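Local structure of DUF1993 domain-containing protein (2OQM) at residues F67-I70 with R71-I75; G167-H171 with N172-V176. The protein is of unknown function but belongs to the DUF1993 group of the DinB-like helical-bundle proteins and forms a two-chain assembly. One frame throughout, in Å; residues are numbered along the deposited sequence.

The chain begins with the long helix 13-50 and the short helix 54-58. Contact 1, residues 67-75, is at the start of helix 69-87, with Asn68 as its N-cap and Phe67 folded back over the first turn. The chain then runs through helix 104-119 and the short hairpin of 133-134 and 144-145 before helix 146-172 ends in contact 2, residues 167-176. Each contact is one unbroken stretch, so they follow in series and neither nest nor cross. Both pack on helix 13-50. Their centres lie about 15 Å apart, yet they touch: Leu69 CD2 packs 3.6 Å from Leu169 CD2, tying the start of helix 69-87 to the end of helix 146-172.

Contact 1: F67-I70 with R71-I75; sequences FNLI and RQVQI
Phe67 turns one ring face to the guanidinium of Arg71, whose CZ stands 4.4 Å from the ring centroid in a cation-pi contact. CZ is displaced toward the ring's rim, and the two planes are 70° apart, so the cation is tilted over the aromatic face rather than stacked flat on it. Bends at both chi2 and chi3 curl the arginine back over Phe67 and let NH1 reach Gln74 OE1 at 3.2 Å, in the guanidinium plane. Ile75 CD1 also meets the ring, 3.5 Å from Phe67 CD2. With Arg71 cut back to an alanine, this ring face is likely to lose its cation and Gln74 OE1 to be left without that donor.

Asn68 is the N-cap. Its CG sits between backbone N and carbonyl carbon (chi1 68°), which swings OD1 over the first turn to accept from Arg71 N at 3.1 Å; asparagine suits the place because its short amide can stand in for a missing backbone carbonyl. The bent Gln72 chain reaches back farther: NE2 donates to Phe67 O at 3.1 Å, almost straight at 170°, arriving above the carbonyl plane while the acceptor lies in the plane of the Gln72 amide. Its OE1 bonds His161, so both ends of the amide are used and its rotation is fixed.

Gln74 NE2 is held by Glu101. Apolar Leu69 and Val73 face helix 13-50, Leu69 also meets helix 146-172, and Ile70 packs on Leu107 of helix 104-119, which places this helix start among three neighbours.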
ATOM      1  N   PHE A  67      -1.880   5.915  16.284  1.00 24.18           N
ATOM      2  CA  PHE A  67      -3.324   5.549  16.385  1.00 24.73           C
ATOM      3  C   PHE A  67      -3.511   4.060  16.596  1.00 24.60           C
ATOM      4  O   PHE A  67      -2.801   3.271  16.032  1.00 23.34           O
ATOM      5  CB  PHE A  67      -4.042   5.927  15.105  1.00 26.28           C
ATOM      6  CG  PHE A  67      -4.239   7.391  14.908  1.00 29.55           C
ATOM      7  CD1 PHE A  67      -4.846   8.148  15.851  1.00 33.53           C
ATOM      8  CD2 PHE A  67      -3.865   7.989  13.709  1.00 35.91           C
ATOM      9  CE1 PHE A  67      -5.063   9.477  15.639  1.00 39.95           C
ATOM     10  CE2 PHE A  67      -4.115   9.348  13.492  1.00 35.44           C
ATOM     11  CZ  PHE A  67      -4.691  10.065  14.443  1.00 34.81           C
ATOM     12  N   ASN A  68      -4.484   3.694  17.423  1.00 23.31           N
ATOM     13  CA  ASN A  68      -4.745   2.314  17.734  1.00 22.79           C
ATOM     14  C   ASN A  68      -5.551   1.593  16.624  1.00 22.20           C
ATOM     15  O   ASN A  68      -5.800   2.159  15.558  1.00 24.42           O
ATOM     16  CB  ASN A  68      -5.407   2.183  19.089  1.00 21.00           C
ATOM     17  CG  ASN A  68      -6.826   2.749  19.103  1.00 24.87           C
ATOM     18  OD1 ASN A  68      -7.408   3.033  18.053  1.00 23.95           O
ATOM     19  ND2 ASN A  68      -7.395   2.868  20.300  1.00 25.12           N
ATOM     20  N   LEU A  69      -5.872   0.328  16.844  1.00 23.74           N
ATOM     21  CA  LEU A  69      -6.438  -0.500  15.792  1.00 23.56           C
ATOM     22  C   LEU A  69      -7.789   0.040  15.305  1.00 24.52           C
ATOM     23  O   LEU A  69      -8.039   0.078  14.123  1.00 23.03           O
ATOM     24  CB  LEU A  69      -6.536  -1.977  16.241  1.00 23.88           C
ATOM     25  CG  LEU A  69      -7.149  -2.999  15.273  1.00 26.32           C
ATOM     26  CD1 LEU A  69      -6.330  -3.040  13.942  1.00 25.43           C
ATOM     27  CD2 LEU A  69      -7.141  -4.358  15.963  1.00 24.99           C
ATOM     28  N   ILE A  70      -8.641   0.464  16.236  1.00 21.77           N
ATOM     29  CA  ILE A  70      -9.945   1.043  15.892  1.00 22.80           C
ATOM     30  C   ILE A  70      -9.715   2.208  14.909  1.00 24.49           C
ATOM     31  O   ILE A  70     -10.355   2.317  13.859  1.00 23.69           O
ATOM     32  CB  ILE A  70     -10.644   1.558  17.125  1.00 24.82           C
ATOM     33  CG1 ILE A  70     -11.161   0.415  17.995  1.00 27.30           C
ATOM     34  CG2 ILE A  70     -11.833   2.470  16.695  1.00 26.00           C
ATOM     35  CD1 ILE A  70     -11.437   0.791  19.501  1.00 25.31           C
ATOM     36  N   ARG A  71      -8.737   3.041  15.226  1.00 25.08           N
ATOM     37  CA  ARG A  71      -8.455   4.210  14.413  1.00 23.18           C
ATOM     38  C   ARG A  71      -7.898   3.884  13.054  1.00 23.33           C
ATOM     39  O   ARG A  71      -8.269   4.475  12.055  1.00 23.56           O
ATOM     40  CB  ARG A  71      -7.500   5.176  15.145  1.00 27.39           C
ATOM     41  CG  ARG A  71      -8.076   5.854  16.331  1.00 32.91           C
ATOM     42  CD  ARG A  71      -9.072   6.942  15.956  1.00 44.77           C
ATOM     43  NE  ARG A  71      -8.506   8.126  15.320  1.00 53.33           N
ATOM     44  CZ  ARG A  71      -8.868   8.633  14.129  1.00 54.60           C
ATOM     45  NH1 ARG A  71      -9.813   8.053  13.378  1.00 53.21           N
ATOM     46  NH2 ARG A  71      -8.287   9.762  13.687  1.00 50.10           N
ATOM     47  N   GLN A  72      -7.016   2.901  12.977  1.00 24.21           N
ATOM     48  CA  GLN A  72      -6.503   2.467  11.703  1.00 25.16           C
ATOM     49  C   GLN A  72      -7.641   2.049  10.781  1.00 26.41           C
ATOM     50  O   GLN A  72      -7.570   2.337   9.580  1.00 26.54           O
ATOM     51  CB  GLN A  72      -5.534   1.281  11.851  1.00 24.23           C
ATOM     52  CG  GLN A  72      -4.256   1.502  12.654  1.00 27.57           C
ATOM     53  CD  GLN A  72      -3.415   2.607  12.050  1.00 27.46           C
ATOM     54  OE1 GLN A  72      -3.339   2.715  10.831  1.00 28.08           O
ATOM     55  NE2 GLN A  72      -2.776   3.426  12.890  1.00 27.60           N
ATOM     56  N   VAL A  73      -8.622   1.313  11.309  1.00 24.60           N
ATOM     57  CA  VAL A  73      -9.748   0.810  10.502  1.00 24.22           C
ATOM     58  C   VAL A  73     -10.566   2.001  10.030  1.00 24.47           C
ATOM     59  O   VAL A  73     -10.919   2.085   8.846  1.00 26.07           O
ATOM     60  CB  VAL A  73     -10.597  -0.211  11.266  1.00 24.48           C
ATOM     61  CG1 VAL A  73     -11.893  -0.570  10.531  1.00 21.44           C
ATOM     62  CG2 VAL A  73      -9.728  -1.504  11.551  1.00 25.52           C
ATOM     63  N   GLN A  74     -10.827   2.930  10.931  1.00 24.80           N
ATOM     64  CA  GLN A  74     -11.594   4.107  10.595  1.00 25.33           C
ATOM     65  C   GLN A  74     -10.903   4.923   9.491  1.00 23.03           C
ATOM     66  O   GLN A  74     -11.555   5.377   8.533  1.00 25.13           O
ATOM     67  CB  GLN A  74     -11.809   4.982  11.850  1.00 22.47           C
ATOM     68  CG  GLN A  74     -12.650   4.337  12.970  1.00 22.30           C
ATOM     69  CD  GLN A  74     -12.677   5.132  14.250  1.00 26.12           C
ATOM     70  OE1 GLN A  74     -11.729   5.829  14.561  1.00 27.08           O
ATOM     71  NE2 GLN A  74     -13.788   5.045  14.993  1.00 26.84           N
ATOM     72  N   ILE A  75      -9.590   5.070   9.603  1.00 25.77           N
ATOM     73  CA  ILE A  75      -8.819   5.844   8.624  1.00 24.84           C
ATOM     74  C   ILE A  75      -8.739   5.109   7.303  1.00 27.61           C
ATOM     75  O   ILE A  75      -8.870   5.730   6.273  1.00 26.83           O
ATOM     76  CB  ILE A  75      -7.404   6.222   9.100  1.00 23.96           C
ATOM     77  CG1 ILE A  75      -7.487   7.053  10.379  1.00 28.34           C
ATOM     78  CG2 ILE A  75      -6.723   7.068   8.006  1.00 21.99           C
ATOM     79  CD1 ILE A  75      -6.230   7.120  11.254  1.00 26.54           C
TER

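Contact 2: G167-H171 with N172-V176; sequences GILRH and NGVEV. With EDO (1,2-ethanediol), chain T.
Asn172 and Ile168 run alongside each other in the same direction, and the asparagine amide turns back to grip the isoleucine's own carbonyl. ND2 donates to Ile168 O at 2.9 Å, nearly straight (176°) and with the acceptor in the amide plane. Asn172 N reaches that oxygen too, at 3.2 Å, from the opposite face of the carbonyl plane, so two donors of one residue clasp it. ND2 has a further partner in Ser60, which helps fix the turn of the amide.

Leu169 and Val174 are likewise flank to flank, CB to CB at 4.0 Å. Between these two residues the chain makes a Schellman motif that ends helix 146-172: Val174 N bonds Leu169 O at 3.1 Å, and Gly173 N bonds Arg170 O at 3.0 Å. Gly173 takes a positive phi, where a CB would jam against the preceding carbonyl oxygen. The apolar pair beside the motif faces helix 13-50, Leu169 on Ile39 and Ala43, Val174 on Phe46.

In one of its two modelled conformers, Arg170 points its CG away from its own backbone N (chi1 -169°) and bends at chi2, which brings the chain along the departing loop, CD 4.1 Å from Val176 CG2. A water donates to both Arg170 O and Val174 O, bridging the last turn to the loop. An ethanediol, probably from the crystallisation liquor, donates through O2 to His171 O (2.8 Å). His171 turns outward to the second subunit, where its ND1 bonds Leu62 O and its ring meets His171 of that chain, the planes about 70° apart.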
ATOM      1  N   GLY A 167      -0.579  -5.432  11.169  1.00 22.52           N
ATOM      2  CA  GLY A 167       0.575  -5.497  12.054  1.00 19.50           C
ATOM      3  C   GLY A 167       0.242  -5.496  13.541  1.00 19.66           C
ATOM      4  O   GLY A 167       0.824  -6.219  14.336  1.00 20.44           O
ATOM      5  N   ILE A 168      -0.721  -4.660  13.922  1.00 22.51           N
ATOM      6  CA  ILE A 168      -1.172  -4.651  15.300  1.00 19.34           C
ATOM      7  C   ILE A 168      -1.661  -6.048  15.688  1.00 22.73           C
ATOM      8  O   ILE A 168      -1.311  -6.548  16.760  1.00 21.82           O
ATOM      9  CB  ILE A 168      -2.261  -3.563  15.581  1.00 22.21           C
ATOM     10  CG1 ILE A 168      -1.662  -2.163  15.426  1.00 23.99           C
ATOM     11  CG2 ILE A 168      -2.790  -3.700  17.017  1.00 17.77           C
ATOM     12  CD1 ILE A 168      -2.690  -1.035  15.366  1.00 19.57           C
ATOM     13  N   LEU A 169      -2.485  -6.667  14.840  1.00 21.44           N
ATOM     14  CA  LEU A 169      -3.068  -7.964  15.168  1.00 20.93           C
ATOM     15  C   LEU A 169      -1.997  -9.023  15.211  1.00 21.35           C
ATOM     16  O   LEU A 169      -1.918  -9.824  16.126  1.00 23.06           O
ATOM     17  CB  LEU A 169      -4.136  -8.332  14.170  1.00 21.74           C
ATOM     18  CG  LEU A 169      -5.376  -7.451  14.308  1.00 21.02           C
ATOM     19  CD1 LEU A 169      -6.287  -7.666  13.065  1.00 21.55           C
ATOM     20  CD2 LEU A 169      -6.069  -7.806  15.647  1.00 23.99           C
ATOM     21  N   ARG A 170      -1.147  -8.995  14.218  1.00 22.26           N
ATOM     22  CA  ARG A 170      -0.045  -9.945  14.121  0.50 21.21           C
ATOM     23  C   ARG A 170       0.884  -9.871  15.340  1.00 21.87           C
ATOM     24  O   ARG A 170       1.264 -10.887  15.936  1.00 21.49           O
ATOM     25  CB  ARG A 170       0.721  -9.642  12.838  0.50 24.29           C
ATOM     26  CG  ARG A 170       1.734 -10.659  12.435  0.50 26.99           C
ATOM     27  CD  ARG A 170       1.125 -12.019  12.149  0.50 31.22           C
ATOM     28  NE  ARG A 170       2.171 -13.003  11.919  0.50 29.59           N
ATOM     29  CZ  ARG A 170       2.730 -13.253  10.737  0.50 29.01           C
ATOM     30  NH1 ARG A 170       2.343 -12.625   9.638  0.50 31.34           N
ATOM     31  NH2 ARG A 170       3.688 -14.165  10.645  0.50 38.57           N
ATOM     32  N   HIS A 171       1.207  -8.660  15.750  1.00 23.67           N
ATOM     33  CA  HIS A 171       2.043  -8.393  16.913  1.00 21.86           C
ATOM     34  C   HIS A 171       1.450  -8.977  18.183  1.00 21.44           C
ATOM     35  O   HIS A 171       2.175  -9.415  19.065  1.00 22.36           O
ATOM     36  CB  HIS A 171       2.244  -6.859  17.010  1.00 22.37           C
ATOM     37  CG  HIS A 171       3.017  -6.389  18.208  1.00 20.81           C
ATOM     38  ND1 HIS A 171       4.353  -6.651  18.378  1.00 22.62           N
ATOM     39  CD2 HIS A 171       2.650  -5.601  19.250  1.00 26.04           C
ATOM     40  CE1 HIS A 171       4.771  -6.093  19.508  1.00 24.51           C
ATOM     41  NE2 HIS A 171       3.752  -5.455  20.065  1.00 22.12           N
ATOM     42  N   ASN A 172       0.124  -8.952  18.288  1.00 23.98           N
ATOM     43  CA  ASN A 172      -0.597  -9.467  19.442  1.00 24.79           C
ATOM     44  C   ASN A 172      -0.780 -10.979  19.435  1.00 26.04           C
ATOM     45  O   ASN A 172      -1.200 -11.537  20.440  1.00 25.06           O
ATOM     46  CB  ASN A 172      -1.956  -8.770  19.564  1.00 24.89           C
ATOM     47  CG  ASN A 172      -1.871  -7.506  20.360  1.00 31.79           C
ATOM     48  OD1 ASN A 172      -2.015  -7.560  21.578  1.00 27.29           O
ATOM     49  ND2 ASN A 172      -1.619  -6.347  19.676  1.00 26.19           N
ATOM     50  N   GLY A 173      -0.450 -11.619  18.313  1.00 23.69           N
ATOM     51  CA  GLY A 173      -0.432 -13.079  18.178  1.00 24.56           C
ATOM     52  C   GLY A 173      -1.417 -13.677  17.174  1.00 23.17           C
ATOM     53  O   GLY A 173      -1.438 -14.896  16.992  1.00 22.92           O
ATOM     54  N   VAL A 174      -2.239 -12.832  16.539  1.00 21.81           N
ATOM     55  CA  VAL A 174      -3.204 -13.299  15.577  1.00 21.15           C
ATOM     56  C   VAL A 174      -2.497 -13.883  14.371  1.00 23.14           C
ATOM     57  O   VAL A 174      -1.677 -13.236  13.786  1.00 22.80           O
ATOM     58  CB  VAL A 174      -4.142 -12.177  15.142  1.00 22.17           C
ATOM     59  CG1 VAL A 174      -5.201 -12.693  14.098  1.00 21.23           C
ATOM     60  CG2 VAL A 174      -4.812 -11.628  16.331  1.00 21.43           C
ATOM     61  N   GLU A 175      -2.867 -15.105  13.994  1.00 23.89           N
ATOM     62  CA  GLU A 175      -2.220 -15.815  12.885  1.00 29.80           C
ATOM     63  C   GLU A 175      -2.841 -15.381  11.555  1.00 28.30           C
ATOM     64  O   GLU A 175      -3.513 -16.115  10.896  1.00 30.18           O
ATOM     65  CB  GLU A 175      -2.271 -17.323  13.130  1.00 32.06           C
ATOM     66  CG  GLU A 175      -1.380 -17.755  14.354  1.00 35.80           C
ATOM     67  CD  GLU A 175      -1.270 -19.297  14.568  1.00 42.71           C
ATOM     68  OE1 GLU A 175      -2.017 -20.064  13.896  1.00 54.24           O
ATOM     69  OE2 GLU A 175      -0.429 -19.721  15.414  1.00 52.97           O
ATOM     70  N   VAL A 176      -2.641 -14.129  11.201  1.00 24.31           N
ATOM     71  CA  VAL A 176      -3.075 -13.648   9.907  1.00 25.11           C
ATOM     72  C   VAL A 176      -1.843 -13.781   9.070  1.00 26.95           C
ATOM     73  O   VAL A 176      -0.724 -13.675   9.595  1.00 28.11           O
ATOM     74  CB  VAL A 176      -3.535 -12.138   9.900  1.00 25.39           C
ATOM     75  CG1 VAL A 176      -4.979 -12.015  10.320  1.00 32.89           C
ATOM     76  CG2 VAL A 176      -2.590 -11.208  10.739  1.00 26.76           C
TER
HETATM   77  C1  EDO T 176       7.077 -10.137  19.527  1.00 29.32           C
HETATM   78  O1  EDO T 176       7.618  -9.613  18.324  1.00 35.65           O
HETATM   79  C2  EDO T 176       5.609  -9.704  19.742  1.00 33.58           C
HETATM   80  O2  EDO T 176       4.684 -10.618  19.106  1.00 29.49           O
HETATM   81  O   HOH W   1       1.200 -13.296  14.910  1.00 31.23           O